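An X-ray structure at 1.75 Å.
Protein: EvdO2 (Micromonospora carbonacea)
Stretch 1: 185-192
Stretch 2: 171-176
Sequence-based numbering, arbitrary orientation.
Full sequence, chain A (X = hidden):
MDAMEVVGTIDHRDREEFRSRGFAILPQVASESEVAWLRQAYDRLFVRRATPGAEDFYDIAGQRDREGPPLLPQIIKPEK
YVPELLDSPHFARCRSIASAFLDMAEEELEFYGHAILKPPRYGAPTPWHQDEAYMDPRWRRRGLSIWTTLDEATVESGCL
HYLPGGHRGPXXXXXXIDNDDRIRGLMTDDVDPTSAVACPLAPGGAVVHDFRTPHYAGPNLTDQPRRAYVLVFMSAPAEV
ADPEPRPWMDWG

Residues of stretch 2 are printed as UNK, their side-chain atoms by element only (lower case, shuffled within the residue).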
ATOM      1  N   GLY A 185      -2.070  11.800   7.881  1.00 21.59           N
ATOM      2  CA  GLY A 185      -2.647  11.395   6.610  1.00 22.09           C
ATOM      3  C   GLY A 185      -4.042  11.936   6.389  1.00 22.27           C
ATOM      4  O   GLY A 185      -4.535  12.764   7.178  1.00 22.15           O
ATOM      5  N   LEU A 186      -4.660  11.454   5.313  1.00 19.11           N
ATOM      6  CA  LEU A 186      -5.982  11.887   4.871  1.00 20.95           C
ATOM      7  C   LEU A 186      -7.036  10.817   5.113  1.00 21.89           C
ATOM      8  O   LEU A 186      -6.713   9.628   5.209  1.00 21.16           O
ATOM      9  CB  LEU A 186      -5.952  12.218   3.371  1.00 19.38           C
ATOM     10  CG  LEU A 186      -5.085  13.385   2.901  1.00 18.36           C
ATOM     11  CD1 LEU A 186      -5.038  13.372   1.359  1.00 19.47           C
ATOM     12  CD2 LEU A 186      -5.666  14.678   3.389  1.00 19.38           C
ATOM     13  N   MET A 187      -8.296  11.231   5.198  1.00 18.71           N
ATOM     14  CA  MET A 187      -9.390  10.272   5.231  1.00 17.25           C
ATOM     15  C   MET A 187     -10.621  10.806   4.533  1.00 19.80           C
ATOM     16  O   MET A 187     -10.758  12.015   4.340  1.00 24.56           O
ATOM     17  CB  MET A 187      -9.744   9.903   6.673  1.00 18.96           C
ATOM     18  CG  MET A 187     -10.338  11.043   7.453  1.00 20.21           C
ATOM     19  SD  MET A 187     -10.790  10.478   9.109  1.00 33.00           S
ATOM     20  CE  MET A 187     -11.927   9.163   8.688  1.00 30.34           C
ATOM     21  N   THR A 188     -11.513   9.892   4.154  1.00 19.62           N
ATOM     22  CA  THR A 188     -12.827  10.287   3.675  1.00 17.85           C
ATOM     23  C   THR A 188     -13.901   9.639   4.543  1.00 21.88           C
ATOM     24  O   THR A 188     -13.698   8.544   5.062  1.00 17.85           O
ATOM     25  CB  THR A 188     -13.050   9.915   2.185  1.00 15.48           C
ATOM     26  OG1 THR A 188     -14.340  10.386   1.779  1.00 19.60           O
ATOM     27  CG2 THR A 188     -12.937   8.399   1.931  1.00 14.54           C
ATOM     28  N   ASP A 189     -15.023  10.330   4.713  1.00 22.81           N
ATOM     29  CA  ASP A 189     -16.176   9.795   5.433  1.00 22.12           C
ATOM     30  C   ASP A 189     -17.169   9.190   4.452  1.00 24.01           C
ATOM     31  O   ASP A 189     -18.201   8.657   4.839  1.00 29.03           O
ATOM     32  CB  ASP A 189     -16.881  10.890   6.242  1.00 27.07           C
ATOM     33  CG  ASP A 189     -16.010  11.465   7.345  1.00 30.32           C
ATOM     34  OD1 ASP A 189     -15.254  10.697   7.980  1.00 35.84           O
ATOM     35  OD2 ASP A 189     -16.095  12.689   7.584  1.00 37.47           O
ATOM     36  N   ASP A 190     -16.856   9.292   3.170  1.00 21.18           N
ATOM     37  CA  ASP A 190     -17.840   9.013   2.138  1.00 19.23           C
ATOM     38  C   ASP A 190     -17.722   7.631   1.526  1.00 27.69           C
ATOM     39  O   ASP A 190     -17.903   7.456   0.321  1.00 31.91           O
ATOM     40  CB  ASP A 190     -17.745  10.103   1.063  1.00 21.43           C
ATOM     41  CG  ASP A 190     -18.213  11.455   1.584  1.00 31.15           C
ATOM     42  OD1 ASP A 190     -19.317  11.505   2.161  1.00 35.75           O
ATOM     43  OD2 ASP A 190     -17.481  12.462   1.452  1.00 33.44           O
ATOM     44  N   VAL A 191     -17.433   6.641   2.372  1.00 21.83           N
ATOM     45  CA  VAL A 191     -17.488   5.241   1.970  1.00 22.23           C
ATOM     46  C   VAL A 191     -18.440   4.499   2.904  1.00 25.92           C
ATOM     47  O   VAL A 191     -18.372   4.663   4.118  1.00 27.55           O
ATOM     48  CB  VAL A 191     -16.091   4.557   2.009  1.00 20.27           C
ATOM     49  CG1 VAL A 191     -16.210   3.068   1.669  1.00 23.35           C
ATOM     50  CG2 VAL A 191     -15.129   5.242   1.049  1.00 18.55           C
ATOM     51  N   ASP A 192     -19.330   3.698   2.335  1.00 26.14           N
ATOM     52  CA  ASP A 192     -20.244   2.886   3.129  1.00 27.15           C
ATOM     53  C   ASP A 192     -19.562   1.561   3.473  1.00 24.72           C
ATOM     54  O   ASP A 192     -19.347   0.737   2.592  1.00 24.91           O
ATOM     55  CB  ASP A 192     -21.543   2.652   2.355  1.00 33.50           C
ATOM     56  CG  ASP A 192     -22.596   1.921   3.167  1.00 38.91           C
ATOM     57  OD1 ASP A 192     -22.318   1.501   4.312  1.00 37.79           O
ATOM     58  OD2 ASP A 192     -23.714   1.761   2.639  1.00 48.45           O
ATOM     59  N   UNK A 171     -12.831  11.161  -7.053  1.00 18.19           N
ATOM     60  CA  UNK A 171     -11.968  11.296  -5.894  1.00 17.84           C
ATOM     61  C   UNK A 171     -12.858  11.963  -4.862  1.00 18.65           C
ATOM     62  O   UNK A 171     -13.281  13.104  -5.023  1.00 19.03           O
ATOM     63  c   UNK A 171     -10.701  12.104  -6.181  1.00 19.67           C
ATOM     64  c   UNK A 171      -9.902  12.292  -4.885  1.00 18.19           C
ATOM     65  c   UNK A 171      -9.862  11.383  -7.227  1.00 26.09           C
ATOM     66  N   UNK A 172     -13.185  11.188  -3.838  1.00 15.99           N
ATOM     67  CA  UNK A 172     -14.114  11.563  -2.780  1.00 15.81           C
ATOM     68  C   UNK A 172     -13.587  12.710  -1.941  1.00 16.33           C
ATOM     69  O   UNK A 172     -12.387  12.952  -1.911  1.00 16.58           O
ATOM     70  c   UNK A 172     -14.937   7.891  -1.916  1.00 19.84           C
ATOM     71  c   UNK A 172     -15.055   9.209  -2.663  1.00 16.00           C
ATOM     72  c   UNK A 172     -14.368  10.337  -1.905  1.00 15.33           C
ATOM     73  c   UNK A 172     -16.518   9.584  -2.909  1.00 17.89           C
ATOM     74  N   UNK A 173     -14.490  13.440  -1.269  1.00 19.81           N
ATOM     75  CA  UNK A 173     -13.986  14.490  -0.383  1.00 21.93           C
ATOM     76  C   UNK A 173     -13.084  13.894   0.692  1.00 21.02           C
ATOM     77  O   UNK A 173     -13.470  12.933   1.351  1.00 21.18           O
ATOM     78  c   UNK A 173     -16.328  14.799  -0.781  1.00 24.62           C
ATOM     79  c   UNK A 173     -15.960  13.446  -1.363  1.00 19.44           C
ATOM     80  c   UNK A 173     -15.260  15.083   0.223  1.00 21.30           C
ATOM     81  N   UNK A 174     -11.895  14.451   0.857  1.00 19.77           N
ATOM     82  CA  UNK A 174     -11.009  14.003   1.924  1.00 21.51           C
ATOM     83  C   UNK A 174     -10.697  15.166   2.850  1.00 20.98           C
ATOM     84  O   UNK A 174     -10.832  16.335   2.483  1.00 19.79           O
ATOM     85  c   UNK A 174      -9.815  12.067   0.750  1.00 16.51           C
ATOM     86  c   UNK A 174      -9.211  10.893   1.061  1.00 21.80           C
ATOM     87  c   UNK A 174      -9.694  13.428   1.371  1.00 16.17           C
ATOM     88  c   UNK A 174     -10.475  10.536  -0.697  1.00 15.58           C
ATOM     89  n   UNK A 174      -9.644   9.958   0.153  1.00 16.60           N
ATOM     90  n   UNK A 174     -10.597  11.811  -0.359  1.00 14.99           N
ATOM     91  N   UNK A 175     -10.267  14.844   4.058  1.00 19.33           N
ATOM     92  CA  UNK A 175      -9.761  15.865   4.960  1.00 22.30           C
ATOM     93  C   UNK A 175      -8.606  15.279   5.732  1.00 20.68           C
ATOM     94  O   UNK A 175      -8.460  14.066   5.804  1.00 19.04           O
ATOM     95  c   UNK A 175     -12.620  14.508   6.290  1.00 23.17           C
ATOM     96  c   UNK A 175     -10.852  16.365   5.898  1.00 20.52           C
ATOM     97  n   UNK A 175     -12.879  13.675   7.350  1.00 29.44           N
ATOM     98  n   UNK A 175     -11.209  14.893   7.913  1.00 26.82           N
ATOM     99  c   UNK A 175     -11.564  15.280   6.638  1.00 20.89           C
ATOM    100  c   UNK A 175     -12.011  13.922   8.315  1.00 24.86           C
ATOM    101  N   UNK A 176      -7.764  16.138   6.283  1.00 26.84           N
ATOM    102  CA  UNK A 176      -6.718  15.641   7.148  1.00 27.58           C
ATOM    103  C   UNK A 176      -7.347  15.082   8.413  1.00 24.59           C
ATOM    104  O   UNK A 176      -8.298  15.647   8.950  1.00 27.17           O
ATOM    105  c   UNK A 176      -3.659  16.161   5.975  1.00 33.04           C
ATOM    106  c   UNK A 176      -5.704  16.740   7.461  1.00 29.05           C
ATOM    107  c   UNK A 176      -4.696  16.934   6.371  1.00 31.74           C
ATOM    108  n   UNK A 176      -4.721  18.013   5.514  1.00 37.53           N
ATOM    109  n   UNK A 176      -3.066  16.793   4.910  1.00 40.68           N
ATOM    110  c   UNK A 176      -3.724  17.908   4.655  1.00 34.06           C
TER
HETATM  111  O   HOH W   1     -15.653  12.985   3.558  1.00 28.53           O

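Position 171 carries three side-chain carbons: one bonded to CA, with two more attached to it. None of them touches stretch 1. The branch at the first carbon identifies valine, V171.

Position 172 has four side-chain carbons, and the chain forks at the second. No nitrogen, oxygen or sulfur is present. The CA-to-CB bond points toward stretch 1. One terminal carbon lies 4.0 Å from V191 CG2, an apolar contact, and CB is 3.7 Å from T188 OG1. This is leucine. The same tip of L172, CD1, is 3.7 Å from D190 O.

Position 173 has three side-chain carbons that close a ring onto the backbone N. The ring meets the side chain of D190: the ring carbon bonded to N lies 3.3 Å from D190 OD2. Only proline closes such a ring. With its nitrogen tied into the ring, P173 has no N-H to donate, but its carbonyl is well used. T188 OG1 donates a hydrogen bond to P173 O at 2.7 Å.

Position 174 has one carbon and then a five-membered ring of three carbons and two nitrogens. T188 CB sits over one face of this ring, 3.9 Å from the centroid of its five atoms and almost on the ring normal. The ring is the imidazole of histidine. Within its own stretch, H174 ND1 donates to L172 O at 2.6 Å, which helps fix the ring's orientation. H174 NE2 is hydrogen-bonded elsewhere in the structure.

Position 175 repeats the pattern of one carbon and a ring of three carbons and two nitrogens. M187 CG packs over a face of the ring, 3.8 Å from the ring centroid. M187 SD approaches obliquely, 4.5 Å from that centroid. This too is histidine. H175 NE2 donates a weak hydrogen bond to D189 OD2 at 3.4 Å. H175 ND1 donates to the backbone O of position 176 at 3.2 Å.

Position 176 again shows one carbon and then a five-membered ring of three carbons and two nitrogens. Its CA-to-CB bond points away overall, yet the ring comes nearer. L186 CD2 lies over one face of the ring, 3.7 Å from the centroid. This is a third histidine, H176.

The contact is built on a short antiparallel pairing. M187 and H175 form its hydrogen-bonded pair: H175 N donates to M187 O, and M187 N donates to H175 O, each at 2.9 Å. Their side chains share one face of the sheet, so methionine can pack on imidazole. L186 and H176 form the neighboring non-hydrogen-bonded pair; their side chains diverge at the base, but the ends meet. Each of the three imidazoles receives an aliphatic carbon on a face: T188 CB, M187 CG and L186 CD2. T188 OG1 also accepts from D190 N at 3.1 Å while donating to P173 O. A water extends this link, donating to P173 O at 3.1 Å and D190 OD2 at 2.8 Å and accepting from D189 N at 3.0 Å.

Stretch 2 (171-176) VLPHHH
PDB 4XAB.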